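Local coordinates for kinesin-like protein KIF19 (Mus musculus, PDB 5GSZ), which walks toward microtubule plus ends as a kinesin-8 motor and depolymerizes microtubules at ciliary tips, thereby regulating the length of motile cilia, at residues 144-152 and 181-189. Sequence-based numbering, arbitrary orientation.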
loop_
_atom_site.group_PDB
_atom_site.type_symbol
_atom_site.label_atom_id
_atom_site.label_comp_id
_atom_site.label_asym_id
_atom_site.label_seq_id
_atom_site.Cartn_x
_atom_site.Cartn_y
_atom_site.Cartn_z
ATOM N N TYR A 144 22.808 1.395 -14.425
ATOM C CA TYR A 144 21.851 1.247 -13.338
ATOM C C TYR A 144 22.303 0.199 -12.331
ATOM O O TYR A 144 22.951 -0.794 -12.676
ATOM C CB TYR A 144 20.441 0.883 -13.825
ATOM C CG TYR A 144 19.792 1.907 -14.716
ATOM C CD1 TYR A 144 20.067 1.957 -16.066
ATOM C CD2 TYR A 144 18.937 2.865 -14.190
ATOM C CE1 TYR A 144 19.457 2.918 -16.890
ATOM C CE2 TYR A 144 18.339 3.821 -14.991
ATOM C CZ TYR A 144 18.603 3.846 -16.337
ATOM O OH TYR A 144 18.006 4.788 -17.131
ATOM N N GLU A 145 21.959 0.463 -11.073
ATOM C CA GLU A 145 22.033 -0.505 -9.988
ATOM C C GLU A 145 20.640 -0.633 -9.389
ATOM O O GLU A 145 19.972 0.377 -9.133
ATOM C CB GLU A 145 23.052 -0.085 -8.918
ATOM C CG GLU A 145 24.444 -0.673 -9.103
ATOM C CD GLU A 145 25.457 -0.128 -8.098
ATOM O OE1 GLU A 145 25.418 1.086 -7.789
ATOM O OE2 GLU A 145 26.279 -0.928 -7.594
ATOM N N VAL A 146 20.188 -1.867 -9.193
ATOM C CA VAL A 146 18.866 -2.133 -8.646
ATOM C C VAL A 146 18.998 -3.131 -7.514
ATOM O O VAL A 146 19.547 -4.220 -7.713
ATOM C CB VAL A 146 17.908 -2.691 -9.707
ATOM C CG1 VAL A 146 16.524 -2.806 -9.121
ATOM C CG2 VAL A 146 17.918 -1.838 -10.926
ATOM N N SER A 147 18.475 -2.773 -6.343
ATOM C CA SER A 147 18.289 -3.714 -5.248
ATOM C C SER A 147 16.863 -3.612 -4.720
ATOM O O SER A 147 16.234 -2.552 -4.799
ATOM C CB SER A 147 19.278 -3.447 -4.124
ATOM O OG SER A 147 19.063 -2.150 -3.601
ATOM N N MET A 148 16.352 -4.724 -4.182
ATOM C CA MET A 148 15.049 -4.725 -3.524
ATOM C C MET A 148 15.119 -5.472 -2.206
ATOM O O MET A 148 15.884 -6.425 -2.050
ATOM C CB MET A 148 13.949 -5.363 -4.368
ATOM C CG MET A 148 14.230 -6.784 -4.714
ATOM S SD MET A 148 12.853 -7.559 -5.563
ATOM C CE MET A 148 12.056 -8.442 -4.231
ATOM N N SER A 149 14.303 -5.032 -1.259
ATOM C CA SER A 149 14.170 -5.701 0.021
ATOM C C SER A 149 12.699 -5.905 0.311
ATOM O O SER A 149 11.838 -5.252 -0.279
ATOM C CB SER A 149 14.809 -4.903 1.144
ATOM O OG SER A 149 16.187 -4.784 0.916
ATOM N N TYR A 150 12.417 -6.800 1.251
ATOM C CA TYR A 150 11.033 -7.138 1.578
ATOM C C TYR A 150 10.966 -7.429 3.070
ATOM O O TYR A 150 11.484 -8.450 3.524
ATOM C CB TYR A 150 10.572 -8.327 0.746
ATOM C CG TYR A 150 9.103 -8.607 0.771
ATOM C CD1 TYR A 150 8.176 -7.586 0.654
ATOM C CD2 TYR A 150 8.634 -9.921 0.855
ATOM C CE1 TYR A 150 6.788 -7.866 0.658
ATOM C CE2 TYR A 150 7.272 -10.210 0.842
ATOM C CZ TYR A 150 6.360 -9.186 0.744
ATOM O OH TYR A 150 5.029 -9.482 0.744
ATOM N N LEU A 151 10.336 -6.538 3.829
ATOM C CA LEU A 151 10.385 -6.597 5.282
ATOM C C LEU A 151 8.971 -6.570 5.862
ATOM O O LEU A 151 8.004 -6.208 5.182
ATOM C CB LEU A 151 11.231 -5.440 5.831
ATOM C CG LEU A 151 10.680 -4.056 5.502
ATOM C CD1 LEU A 151 10.224 -3.327 6.749
ATOM C CD2 LEU A 151 11.682 -3.261 4.718
ATOM N N GLU A 152 8.857 -6.990 7.124
ATOM C CA GLU A 152 7.635 -6.814 7.889
ATOM C C GLU A 152 7.834 -5.743 8.947
ATOM O O GLU A 152 8.930 -5.584 9.481
ATOM C CB GLU A 152 7.208 -8.101 8.578
ATOM C CG GLU A 152 5.804 -8.067 9.169
ATOM C CD GLU A 152 5.462 -9.354 9.884
ATOM O OE1 GLU A 152 6.290 -9.799 10.715
ATOM O OE2 GLU A 152 4.398 -9.946 9.571
ATOM N N VAL A 181 16.837 -0.272 6.734
ATOM C CA VAL A 181 16.815 -1.352 7.714
ATOM C C VAL A 181 18.212 -1.976 7.769
ATOM O O VAL A 181 18.639 -2.667 6.835
ATOM C CB VAL A 181 15.747 -2.394 7.378
ATOM C CG1 VAL A 181 15.983 -3.663 8.178
ATOM C CG2 VAL A 181 14.374 -1.837 7.668
ATOM N N ALA A 182 18.923 -1.730 8.868
ATOM C CA ALA A 182 20.276 -2.225 9.069
ATOM C C ALA A 182 20.356 -3.746 8.996
ATOM O O ALA A 182 19.877 -4.442 9.901
ATOM C CB ALA A 182 20.799 -1.736 10.417
ATOM N N GLY A 183 20.957 -4.268 7.924
ATOM C CA GLY A 183 21.252 -5.685 7.790
ATOM C C GLY A 183 20.366 -6.466 6.836
ATOM O O GLY A 183 20.529 -7.687 6.728
ATOM N N ILE A 184 19.452 -5.823 6.131
ATOM C CA ILE A 184 18.430 -6.562 5.403
ATOM C C ILE A 184 18.984 -7.071 4.073
ATOM O O ILE A 184 19.794 -6.419 3.407
ATOM C CB ILE A 184 17.172 -5.683 5.214
ATOM C CG1 ILE A 184 16.027 -6.479 4.588
ATOM C CG2 ILE A 184 17.488 -4.439 4.385
ATOM C CD1 ILE A 184 14.719 -5.746 4.611
ATOM N N THR A 185 18.528 -8.259 3.693
ATOM C CA THR A 185 18.848 -8.869 2.412
ATOM C C THR A 185 18.485 -7.968 1.229
ATOM O O THR A 185 17.505 -7.221 1.261
ATOM C CB THR A 185 18.097 -10.187 2.313
ATOM O OG1 THR A 185 18.448 -10.988 3.442
ATOM C CG2 THR A 185 18.418 -10.924 1.028
ATOM N N GLU A 186 19.280 -8.064 0.159
ATOM C CA GLU A 186 19.074 -7.267 -1.044
ATOM C C GLU A 186 19.233 -8.137 -2.278
ATOM O O GLU A 186 20.323 -8.649 -2.534
ATOM C CB GLU A 186 20.056 -6.104 -1.090
ATOM C CG GLU A 186 19.803 -5.104 -0.000
ATOM C CD GLU A 186 20.862 -4.058 0.042
ATOM O OE1 GLU A 186 21.893 -4.242 -0.637
ATOM O OE2 GLU A 186 20.667 -3.053 0.750
ATOM N N VAL A 187 18.151 -8.268 -3.051
ATOM C CA VAL A 187 18.070 -9.082 -4.259
ATOM C C VAL A 187 18.297 -8.200 -5.487
ATOM O O VAL A 187 18.063 -6.986 -5.453
ATOM C CB VAL A 187 16.693 -9.783 -4.298
ATOM C CG1 VAL A 187 16.480 -10.568 -5.596
ATOM C CG2 VAL A 187 16.547 -10.695 -3.102
ATOM N N SER A 188 18.781 -8.816 -6.589
ATOM C CA SER A 188 18.993 -8.105 -7.847
ATOM C C SER A 188 18.613 -8.916 -9.085
ATOM O O SER A 188 18.958 -8.499 -10.202
ATOM C CB SER A 188 20.456 -7.675 -7.989
ATOM O OG SER A 188 20.853 -6.841 -6.925
ATOM N N THR A 189 17.942 -10.059 -8.935
ATOM C CA THR A 189 17.594 -10.872 -10.094
ATOM C C THR A 189 16.501 -10.197 -10.917
ATOM O O THR A 189 15.627 -9.499 -10.390
ATOM C CB THR A 189 17.135 -12.270 -9.671
ATOM O OG1 THR A 189 15.900 -12.179 -8.948
ATOM C CG2 THR A 189 18.210 -12.949 -8.809
#
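I184 pushes a bump into the strand: its CD1 methyl drops into the notch between S149 and L151, 3.6 Å from CB of S149 and 3.7 Å from CB of L151. It reaches that notch because CG1 stands opposite the backbone N (chi1 -174°) and the chain runs on extended. I184 crosses L151 at about a right angle, and CG2 of V181, at the start of the type II turn that swings the loop round, rests more loosely on CD2 of L151, 4.2 Å away. S149 is both wall and hook. While its CB backs the I184 methyl, its OG donates to O of T185 over 2.8 Å, somewhat above that carbonyl's plane, and CG of E186 lies against the hydroxyl. With an alanine here, the T185 carbonyl would probably lose this bond and the loop would be less firmly held beside I184. Further along, M148 and V187 pair in a single antiparallel, hydrogen-bonded bridge; the bond from N of V187 to O of M148 is nearly straight at 168°. On that bridge CG of M148 lies alongside CB of V187, 3.9 Å away, both side chains pointing the same way. S188 ends the seam, its OG giving a 3.0 Å bond to O of V146 in the carbonyl plane. The loop thus lines one edge of strand 142-154 in the kinesin motor domain's central sheet, where strand 220-232 hydrogen-bonds along the other edge. M148 also packs on L128 of helix 123-136, and both M148 and V187 reach helix 192-203, touching L199 and L198 respectively.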